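Local structure of tannase (Lactobacillus plantarum, 3WA7) at residues P38-Q43 / R116-K121. The protein probably hydrolyses the galloyl ester bonds of tannins, as a tannase with an alpha/beta-hydrolase fold. Residues are numbered along the deposited sequence; the frame is centred on the assembly and turned at random.
Sequences PVAAIQ and RTTVDK
A40 and T118 touch where two surface loops of the alpha/beta-hydrolase fold meet: segment 38-43, in the connection between the antiparallel strands 22-33 and 44-50, and segment 116-121, in the loop leading from strand 107-111 to helix 131-145. A40 CB lies 3.6 Å from T118 CG2, methyl against methyl. T118 carries that methyl anti to its own backbone N (chi1 -61° for OG1), which leaves the hydroxyl beside the N, where it bonds to the backbone N of G115. The second touch is made by D120 CB, 3.6 Å from V39 O; the carboxylate is engaged within its own loop, OD1 taking the backbone N-H groups of S122 and Q124.

Residues A40 to Q43 form a type I beta turn closed by Q43 N to A40 O, and the Q43 amide folds back so that OE1 accepts V39 N at 2.7 Å, nearly in line with its C=O, and A40 N at 3.2 Å from a tilted approach. Q43 NE2 hydrogen-bonds to D135 OD1 of helix 131-145, tying the turn to that helix. No hydrogen bond joins the two segments, so their direct contact is a small van der Waals one.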
ATOM      1  N   PRO A  38       2.588  14.276 -20.685  1.00 14.96           N
ATOM      2  CA  PRO A  38       1.524  13.726 -19.843  1.00 14.86           C
ATOM      3  C   PRO A  38       0.277  13.391 -20.656  1.00 15.04           C
ATOM      4  O   PRO A  38       0.000  14.031 -21.670  1.00 16.09           O
ATOM      5  CB  PRO A  38       1.274  14.843 -18.835  1.00 15.17           C
ATOM      6  CG  PRO A  38       1.547  16.079 -19.645  1.00 15.64           C
ATOM      7  CD  PRO A  38       2.818  15.699 -20.377  1.00 14.81           C
ATOM      8  N   VAL A  39      -0.473  12.390 -20.208  1.00 14.62           N
ATOM      9  CA  VAL A  39      -1.691  11.984 -20.897  1.00 14.03           C
ATOM     10  C   VAL A  39      -2.931  12.284 -20.061  1.00 13.36           C
ATOM     11  O   VAL A  39      -4.059  12.127 -20.529  1.00 14.88           O
ATOM     12  CB  VAL A  39      -1.667  10.475 -21.228  1.00 15.93           C
ATOM     13  CG1 VAL A  39      -0.545  10.182 -22.212  1.00 15.10           C
ATOM     14  CG2 VAL A  39      -1.476   9.661 -19.951  1.00 15.38           C
ATOM     15  N   ALA A  40      -2.718  12.719 -18.823  1.00 12.82           N
ATOM     16  CA  ALA A  40      -3.818  13.037 -17.923  1.00 11.95           C
ATOM     17  C   ALA A  40      -3.454  14.215 -17.025  1.00 11.48           C
ATOM     18  O   ALA A  40      -2.307  14.361 -16.617  1.00  9.63           O
ATOM     19  CB  ALA A  40      -4.167  11.820 -17.075  1.00 12.65           C
ATOM     20  N   ALA A  41      -4.446  15.043 -16.714  1.00 12.47           N
ATOM     21  CA  ALA A  41      -4.236  16.226 -15.885  1.00 12.95           C
ATOM     22  C   ALA A  41      -3.722  15.915 -14.485  1.00 12.18           C
ATOM     23  O   ALA A  41      -3.022  16.725 -13.882  1.00 13.23           O
ATOM     24  CB  ALA A  41      -5.531  17.030 -15.795  1.00 13.41           C
ATOM     25  N   ILE A  42      -4.062  14.737 -13.973  1.00 12.05           N
ATOM     26  CA  ILE A  42      -3.647  14.348 -12.631  1.00 11.33           C
ATOM     27  C   ILE A  42      -2.133  14.176 -12.493  1.00 10.57           C
ATOM     28  O   ILE A  42      -1.607  14.158 -11.377  1.00 11.34           O
ATOM     29  CB  ILE A  42      -4.353  13.036 -12.205  1.00 10.24           C
ATOM     30  CG1 ILE A  42      -4.242  12.854 -10.689  1.00 11.92           C
ATOM     31  CG2 ILE A  42      -3.741  11.846 -12.943  1.00 10.72           C
ATOM     32  CD1 ILE A  42      -5.071  11.702 -10.148  1.00  9.93           C
ATOM     33  N   GLN A  43      -1.434  14.071 -13.622  1.00  9.46           N
ATOM     34  CA  GLN A  43       0.014  13.882 -13.611  1.00  8.42           C
ATOM     35  C   GLN A  43       0.832  15.135 -13.300  1.00  9.44           C
ATOM     36  O   GLN A  43       1.566  15.646 -14.149  1.00  9.63           O
ATOM     37  CB  GLN A  43       0.480  13.276 -14.942  1.00  9.80           C
ATOM     38  CG  GLN A  43      -0.023  11.858 -15.185  1.00 10.41           C
ATOM     39  CD  GLN A  43       0.420  11.308 -16.525  1.00 11.31           C
ATOM     40  OE1 GLN A  43       0.048  11.830 -17.576  1.00 13.65           O
ATOM     41  NE2 GLN A  43       1.226  10.253 -16.496  1.00 10.05           N
ATOM     42  N   ARG A 116      -7.328   3.494 -12.338  1.00  6.73           N
ATOM     43  CA  ARG A 116      -8.124   2.708 -13.283  1.00  7.26           C
ATOM     44  C   ARG A 116      -9.253   3.425 -14.011  1.00  8.08           C
ATOM     45  O   ARG A 116      -9.681   2.981 -15.074  1.00 10.08           O
ATOM     46  CB  ARG A 116      -8.675   1.457 -12.583  1.00  7.23           C
ATOM     47  CG  ARG A 116      -9.579   1.733 -11.378  1.00  4.10           C
ATOM     48  CD  ARG A 116      -9.798   0.447 -10.584  1.00  5.89           C
ATOM     49  NE  ARG A 116     -10.545   0.655  -9.345  1.00  7.68           N
ATOM     50  CZ  ARG A 116     -11.871   0.709  -9.260  1.00  8.39           C
ATOM     51  NH1 ARG A 116     -12.622   0.571 -10.348  1.00  7.88           N
ATOM     52  NH2 ARG A 116     -12.451   0.888  -8.080  1.00  9.29           N
ATOM     53  N   THR A 117      -9.732   4.532 -13.455  1.00 10.26           N
ATOM     54  CA  THR A 117     -10.815   5.284 -14.079  1.00 10.94           C
ATOM     55  C   THR A 117     -10.316   6.482 -14.885  1.00 11.03           C
ATOM     56  O   THR A 117     -11.105   7.167 -15.536  1.00 12.32           O
ATOM     57  CB  THR A 117     -11.817   5.800 -13.021  1.00 11.81           C
ATOM     58  OG1 THR A 117     -11.107   6.514 -12.001  1.00 13.46           O
ATOM     59  CG2 THR A 117     -12.583   4.642 -12.391  1.00 12.80           C
ATOM     60  N   THR A 118      -9.013   6.739 -14.840  1.00  9.18           N
ATOM     61  CA  THR A 118      -8.436   7.865 -15.567  1.00  9.69           C
ATOM     62  C   THR A 118      -8.564   7.703 -17.078  1.00 11.62           C
ATOM     63  O   THR A 118      -8.174   6.677 -17.636  1.00 10.87           O
ATOM     64  CB  THR A 118      -6.938   8.041 -15.245  1.00  9.64           C
ATOM     65  OG1 THR A 118      -6.777   8.308 -13.848  1.00  8.71           O
ATOM     66  CG2 THR A 118      -6.352   9.203 -16.052  1.00  9.59           C
ATOM     67  N   VAL A 119      -9.119   8.714 -17.736  1.00 11.38           N
ATOM     68  CA  VAL A 119      -9.257   8.673 -19.186  1.00 13.98           C
ATOM     69  C   VAL A 119      -8.580   9.914 -19.739  1.00 14.63           C
ATOM     70  O   VAL A 119      -8.444  10.915 -19.029  1.00 15.15           O
ATOM     71  CB  VAL A 119     -10.741   8.669 -19.631  1.00 12.80           C
ATOM     72  CG1 VAL A 119     -11.438   7.424 -19.107  1.00 14.92           C
ATOM     73  CG2 VAL A 119     -11.444   9.925 -19.138  1.00 13.41           C
ATOM     74  N   ASP A 120      -8.135   9.849 -20.989  1.00 14.66           N
ATOM     75  CA  ASP A 120      -7.497  11.006 -21.592  1.00 14.64           C
ATOM     76  C   ASP A 120      -8.567  11.915 -22.195  1.00 15.22           C
ATOM     77  O   ASP A 120      -9.765  11.692 -22.008  1.00 15.37           O
ATOM     78  CB  ASP A 120      -6.466  10.587 -22.656  1.00 12.39           C
ATOM     79  CG  ASP A 120      -7.087   9.843 -23.830  1.00 12.30           C
ATOM     80  OD1 ASP A 120      -8.323   9.879 -23.986  1.00 13.83           O
ATOM     81  OD2 ASP A 120      -6.327   9.231 -24.607  1.00 14.40           O
ATOM     82  N   LYS A 121      -8.129  12.945 -22.901  1.00 15.89           N
ATOM     83  CA  LYS A 121      -9.031  13.914 -23.517  1.00 18.92           C
ATOM     84  C   LYS A 121     -10.098  13.312 -24.427  1.00 18.13           C
ATOM     85  O   LYS A 121     -11.186  13.878 -24.566  1.00 17.57           O
ATOM     86  CB  LYS A 121      -8.210  14.925 -24.312  1.00 20.10           C
ATOM     87  CG  LYS A 121      -7.284  14.264 -25.316  1.00 23.94           C
ATOM     88  CD  LYS A 121      -6.202  15.217 -25.784  1.00 24.72           C
ATOM     89  CE  LYS A 121      -5.151  14.483 -26.597  1.00 27.03           C
ATOM     90  NZ  LYS A 121      -4.037  15.389 -26.990  1.00 27.57           N
TER